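Local coordinates for VESB protease (Vibrio cholerae, PDB 4LK4), which is a secreted protein of the trypsin-like peptidase S1 family, probably a serine endopeptidase, that carries an additional immunoglobulin-like domain, at residues Leu295-Gly298 with Cys299-Lys302; Phe333-Gly337 with Gly338-Ala342. The protein carries 1 engineered substitution. All blocks are in the same frame, centred on the assembly; numbering follows the deposited sequence.

Overall arrangement
Both interactions are local contacts within the immunoglobulin-like domain and both reach its mixed beta sheet, with about 18 Å between their centres and about 5 Å between their nearest atoms. Interaction 1 lies at the surface, where strand 292-297, one of the two outermost of the sheet, runs into the short helix 298-302; its chemistry is almost wholly polar, a helix cap tied to the sheet by the disulfide of Cys299. Interaction 2, partly buried, is the turn of the hairpin made by strands 324-335 and 338-349, inside the sheet order. There, paired backbone bonds are accompanied by a lysine lying over a tyrosine ring, while Phe333 and Lys340 are buried beside Leu248.

Interaction 1: residues Leu295-Gly298 with Cys299-Lys302; sequences LSDG and CSTK
The carbonyl oxygen of Asp297 is gripped chiefly by the hydroxyl of Ser300, whose OG donates to Asp297 O over 2.7 Å, while Ser300 N and Thr301 N add weak bonds to the same oxygen. This is the N-terminal cap of the short helix 298-302, at the point where the edge strand 292-297 of the immunoglobulin-like domain turns into helix. Ser300 OG sits between its own backbone N and carbonyl carbon (chi1 69°), a rotation that folds the hydroxyl back against the chain, and it reaches Asp297 O in the carbonyl plane.

Asp297 is the N-cap residue. Its CG stands anti to the backbone N, and this brings OD1 to the first turn, where it accepts from Ser300 N at 3.0 Å. The bond is bent, with an N-H...O angle of 144°, and the amide comes from above the carboxylate plane. The placement of a carboxylate at the start of the helix would also be expected to suit the helix dipole. The other oxygen, OD2, is bonded to the hydroxyl of Tyr280 on strand 278-283, so the capping residue itself is held by the sheet. Cys299, buried, brings its CB to 3.4 Å from Asp297 OD1 and ties the helix to strand 310-319 through its disulfide with Cys311. Lys302 sends its extended chain away from the cap to bond Ser310 O through NZ. Its backbone closes the helical turn: Lys302 N meets Gly298 O at 2.9 Å, with a nearly straight N-H...O angle of 171°.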
ATOM      1  N   LEU A 295     -18.767  -6.275  21.359  1.00 78.14           N
ATOM      2  CA  LEU A 295     -19.390  -5.619  22.504  1.00 82.08           C
ATOM      3  C   LEU A 295     -20.425  -4.592  22.086  1.00 82.84           C
ATOM      4  O   LEU A 295     -21.386  -4.362  22.789  1.00 87.89           O
ATOM      5  CB  LEU A 295     -18.333  -4.938  23.361  1.00 83.12           C
ATOM      6  CG  LEU A 295     -17.211  -5.858  23.837  1.00 83.48           C
ATOM      7  CD1 LEU A 295     -16.372  -5.146  24.885  1.00 85.21           C
ATOM      8  CD2 LEU A 295     -17.766  -7.170  24.380  1.00 86.90           C
ATOM      9  N   SER A 296     -20.219  -3.976  20.938  1.00 80.79           N
ATOM     10  CA  SER A 296     -21.038  -2.863  20.493  1.00 81.85           C
ATOM     11  C   SER A 296     -20.866  -2.760  18.985  1.00 77.96           C
ATOM     12  O   SER A 296     -19.749  -2.790  18.506  1.00 74.27           O
ATOM     13  CB  SER A 296     -20.549  -1.570  21.152  1.00 83.75           C
ATOM     14  OG  SER A 296     -21.551  -0.569  21.105  1.00 86.91           O
ATOM     15  N   ASP A 297     -21.975  -2.680  18.250  1.00 78.68           N
ATOM     16  CA  ASP A 297     -21.958  -2.502  16.803  1.00 74.66           C
ATOM     17  C   ASP A 297     -22.765  -1.261  16.467  1.00 74.83           C
ATOM     18  O   ASP A 297     -23.959  -1.341  16.213  1.00 76.42           O
ATOM     19  CB  ASP A 297     -22.539  -3.730  16.097  1.00 75.41           C
ATOM     20  CG  ASP A 297     -22.509  -3.620  14.562  1.00 74.49           C
ATOM     21  OD1 ASP A 297     -22.209  -2.555  13.990  1.00 73.65           O
ATOM     22  OD2 ASP A 297     -22.801  -4.631  13.916  1.00 77.87           O
ATOM     23  N   GLY A 298     -22.094  -0.117  16.471  1.00 73.15           N
ATOM     24  CA  GLY A 298     -22.710   1.144  16.098  1.00 74.94           C
ATOM     25  C   GLY A 298     -23.270   1.146  14.691  1.00 74.38           C
ATOM     26  O   GLY A 298     -24.265   1.809  14.419  1.00 76.34           O
ATOM     27  N   CYS A 299     -22.643   0.405  13.783  1.00 73.03           N
ATOM     28  CA  CYS A 299     -23.100   0.406  12.405  1.00 73.75           C
ATOM     29  C   CYS A 299     -24.481  -0.217  12.313  1.00 76.18           C
ATOM     30  O   CYS A 299     -25.269   0.173  11.458  1.00 76.65           O
ATOM     31  CB  CYS A 299     -22.125  -0.312  11.486  1.00 72.09           C
ATOM     32  SG  CYS A 299     -20.497   0.464  11.419  1.00 74.96           S
ATOM     33  N   SER A 300     -24.787  -1.163  13.197  1.00 76.90           N
ATOM     34  CA  SER A 300     -26.141  -1.716  13.243  1.00 80.95           C
ATOM     35  C   SER A 300     -27.141  -0.720  13.850  1.00 86.37           C
ATOM     36  O   SER A 300     -28.324  -0.803  13.551  1.00 92.45           O
ATOM     37  CB  SER A 300     -26.197  -3.061  13.988  1.00 80.65           C
ATOM     38  OG  SER A 300     -25.953  -2.921  15.371  1.00 80.27           O
ATOM     39  N   THR A 301     -26.692   0.216  14.684  1.00 86.40           N
ATOM     40  CA  THR A 301     -27.589   1.248  15.196  1.00 90.65           C
ATOM     41  C   THR A 301     -27.871   2.289  14.123  1.00 90.15           C
ATOM     42  O   THR A 301     -29.006   2.665  13.915  1.00 93.70           O
ATOM     43  CB  THR A 301     -27.016   1.969  16.431  1.00 93.03           C
ATOM     44  OG1 THR A 301     -26.719   1.017  17.464  1.00 94.30           O
ATOM     45  CG2 THR A 301     -28.035   2.987  16.957  1.00 98.33           C
ATOM     46  N   LYS A 302     -26.828   2.776  13.459  1.00 87.18           N
ATOM     47  CA  LYS A 302     -26.999   3.765  12.388  1.00 87.55           C
ATOM     48  C   LYS A 302     -27.545   3.157  11.085  1.00 86.13           C
ATOM     49  O   LYS A 302     -28.437   3.732  10.474  1.00 89.42           O
ATOM     50  CB  LYS A 302     -25.684   4.491  12.107  1.00 85.68           C
ATOM     51  CG  LYS A 302     -25.163   5.321  13.267  1.00 87.63           C
ATOM     52  CD  LYS A 302     -24.071   6.259  12.774  1.00 85.94           C
ATOM     53  CE  LYS A 302     -23.377   6.967  13.930  1.00 87.93           C
ATOM     54  NZ  LYS A 302     -22.736   8.241  13.488  1.00 88.69           N
TER

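Interaction 2: residues Phe333-Gly337 with Gly338-Ala342; sequences FSYAG and GSKRA
Gly338 and Tyr335 close the tip of a beta hairpin, the connection between strands 324-335 and 338-349 of the immunoglobulin-like domain, through a type I turn running from Tyr335 to Gly338. Gly338 N donates to Tyr335 O at 2.8 Å, and Gly338 O accepts from Tyr335 N at 3.1 Å. Gly338 takes up a backbone conformation (phi 145°, psi -103°) in which a CB would be jammed against the preceding carbonyl, which accounts for a glycine here. Its N also lies against one face of the Tyr335 ring, displaced toward the rim.

Ser339 follows as the non-hydrogen-bonded partner of Ser334. The edge of the tyrosine ring comes to its backbone, with Tyr335 CE1 3.2 Å from Ser339 N, and its CB packs against Phe333 O.

Lys340 carries the main side-chain contact. Its extended chain crosses the Tyr335 side chain at about a right angle on the ring face opposite Gly338 N. CE lies over the ring centre, 3.6 Å from the Tyr335 centroid, in a CH-pi contact. NZ is 4.6 Å from that centroid, a cation-pi approach over the same face, but its stronger polar partners are Asn246 O and the carboxylate of Asp274. The ring reaches this place because Tyr335 CG is turned between its backbone N and carbonyl carbon (chi1 76°), bending it over the hairpin; Leu278 touches both side chains. In the backbone, Lys340 N bonds Phe333 O, and in return Lys340 O accepts from Phe333 N at 2.8 Å while lying near the plane of the phenylalanine ring at its edge, 3.7 Å from Phe333 CD1.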
ATOM      1  N   PHE A 333     -21.213  -3.314   2.860  1.00 63.36           N
ATOM      2  CA  PHE A 333     -22.169  -2.245   2.615  1.00 64.97           C
ATOM      3  C   PHE A 333     -22.636  -2.296   1.198  1.00 66.55           C
ATOM      4  O   PHE A 333     -21.855  -2.606   0.315  1.00 66.67           O
ATOM      5  CB  PHE A 333     -21.557  -0.884   2.828  1.00 63.95           C
ATOM      6  CG  PHE A 333     -20.927  -0.711   4.167  1.00 63.18           C
ATOM      7  CD1 PHE A 333     -19.619  -1.118   4.387  1.00 60.62           C
ATOM      8  CD2 PHE A 333     -21.631  -0.122   5.203  1.00 65.13           C
ATOM      9  CE1 PHE A 333     -19.025  -0.946   5.622  1.00 59.33           C
ATOM     10  CE2 PHE A 333     -21.040   0.054   6.444  1.00 64.26           C
ATOM     11  CZ  PHE A 333     -19.730  -0.355   6.650  1.00 61.31           C
ATOM     12  N   SER A 334     -23.919  -2.006   1.003  1.00 70.63           N
ATOM     13  CA  SER A 334     -24.516  -1.888  -0.310  1.00 73.11           C
ATOM     14  C   SER A 334     -24.508  -0.427  -0.660  1.00 73.35           C
ATOM     15  O   SER A 334     -24.651   0.415   0.229  1.00 73.47           O
ATOM     16  CB  SER A 334     -25.967  -2.348  -0.272  1.00 76.39           C
ATOM     17  OG  SER A 334     -26.045  -3.618   0.291  1.00 77.29           O
ATOM     18  N   TYR A 335     -24.381  -0.120  -1.941  1.00 74.48           N
ATOM     19  CA  TYR A 335     -24.561   1.246  -2.386  1.00 78.44           C
ATOM     20  C   TYR A 335     -24.990   1.229  -3.845  1.00 83.58           C
ATOM     21  O   TYR A 335     -24.886   0.194  -4.497  1.00 86.63           O
ATOM     22  CB  TYR A 335     -23.277   2.064  -2.159  1.00 76.77           C
ATOM     23  CG  TYR A 335     -22.143   1.813  -3.134  1.00 76.14           C
ATOM     24  CD1 TYR A 335     -21.566   0.541  -3.262  1.00 75.25           C
ATOM     25  CD2 TYR A 335     -21.621   2.858  -3.914  1.00 77.28           C
ATOM     26  CE1 TYR A 335     -20.517   0.311  -4.149  1.00 74.62           C
ATOM     27  CE2 TYR A 335     -20.580   2.630  -4.804  1.00 76.22           C
ATOM     28  CZ  TYR A 335     -20.022   1.360  -4.912  1.00 75.48           C
ATOM     29  OH  TYR A 335     -18.976   1.134  -5.780  1.00 74.24           O
ATOM     30  N   ALA A 336     -25.497   2.353  -4.350  1.00 87.70           N
ATOM     31  CA  ALA A 336     -25.860   2.465  -5.768  1.00 91.52           C
ATOM     32  C   ALA A 336     -24.891   1.687  -6.668  1.00 90.48           C
ATOM     33  O   ALA A 336     -25.306   0.844  -7.476  1.00 93.12           O
ATOM     34  CB  ALA A 336     -25.900   3.925  -6.196  1.00 93.06           C
ATOM     35  N   GLY A 337     -23.603   1.960  -6.502  1.00 87.10           N
ATOM     36  CA  GLY A 337     -22.571   1.367  -7.353  1.00 87.45           C
ATOM     37  C   GLY A 337     -22.370  -0.141  -7.264  1.00 87.62           C
ATOM     38  O   GLY A 337     -21.772  -0.725  -8.161  1.00 88.38           O
ATOM     39  N   GLY A 338     -22.871  -0.774  -6.205  1.00 86.91           N
ATOM     40  CA  GLY A 338     -22.713  -2.224  -6.000  1.00 85.63           C
ATOM     41  C   GLY A 338     -22.554  -2.537  -4.519  1.00 82.75           C
ATOM     42  O   GLY A 338     -23.534  -2.515  -3.751  1.00 85.94           O
ATOM     43  N   SER A 339     -21.323  -2.808  -4.097  1.00 76.08           N
ATOM     44  CA  SER A 339     -21.066  -3.019  -2.683  1.00 70.89           C
ATOM     45  C   SER A 339     -19.638  -2.707  -2.326  1.00 66.06           C
ATOM     46  O   SER A 339     -18.796  -2.697  -3.186  1.00 63.91           O
ATOM     47  CB  SER A 339     -21.399  -4.444  -2.271  1.00 70.69           C
ATOM     48  OG  SER A 339     -20.595  -5.399  -2.915  1.00 69.36           O
ATOM     49  N   LYS A 340     -19.408  -2.458  -1.036  1.00 64.21           N
ATOM     50  CA  LYS A 340     -18.088  -2.166  -0.483  1.00 60.79           C
ATOM     51  C   LYS A 340     -17.848  -3.016   0.745  1.00 58.85           C
ATOM     52  O   LYS A 340     -18.787  -3.303   1.518  1.00 59.93           O
ATOM     53  CB  LYS A 340     -18.000  -0.700  -0.099  1.00 61.35           C
ATOM     54  CG  LYS A 340     -18.175   0.205  -1.296  1.00 64.86           C
ATOM     55  CD  LYS A 340     -17.884   1.643  -0.946  1.00 66.94           C
ATOM     56  CE  LYS A 340     -18.175   2.530  -2.138  1.00 71.03           C
ATOM     57  NZ  LYS A 340     -17.828   3.944  -1.829  1.00 73.83           N
ATOM     58  N   ARG A 341     -16.606  -3.437   0.919  1.00 55.28           N
ATOM     59  CA  ARG A 341     -16.232  -4.290   2.025  1.00 54.65           C
ATOM     60  C   ARG A 341     -15.047  -3.657   2.698  1.00 52.68           C
ATOM     61  O   ARG A 341     -14.089  -3.287   2.037  1.00 54.42           O
ATOM     62  CB  ARG A 341     -15.859  -5.694   1.532  1.00 55.89           C
ATOM     63  CG  ARG A 341     -17.034  -6.475   0.936  1.00 59.58           C
ATOM     64  CD  ARG A 341     -16.622  -7.822   0.356  1.00 61.39           C
ATOM     65  NE  ARG A 341     -17.750  -8.562  -0.218  1.00 64.73           N
ATOM     66  CZ  ARG A 341     -18.422  -9.546   0.389  1.00 66.77           C
ATOM     67  NH1 ARG A 341     -18.125  -9.953   1.617  1.00 66.09           N
ATOM     68  NH2 ARG A 341     -19.420 -10.131  -0.244  1.00 69.96           N
ATOM     69  N   ALA A 342     -15.118  -3.518   4.004  1.00 51.43           N
ATOM     70  CA  ALA A 342     -13.985  -3.169   4.804  1.00 49.97           C
ATOM     71  C   ALA A 342     -13.624  -4.398   5.613  1.00 50.11           C
ATOM     72  O   ALA A 342     -14.479  -4.979   6.309  1.00 50.91           O
ATOM     73  CB  ALA A 342     -14.325  -2.028   5.733  1.00 50.85           C
TER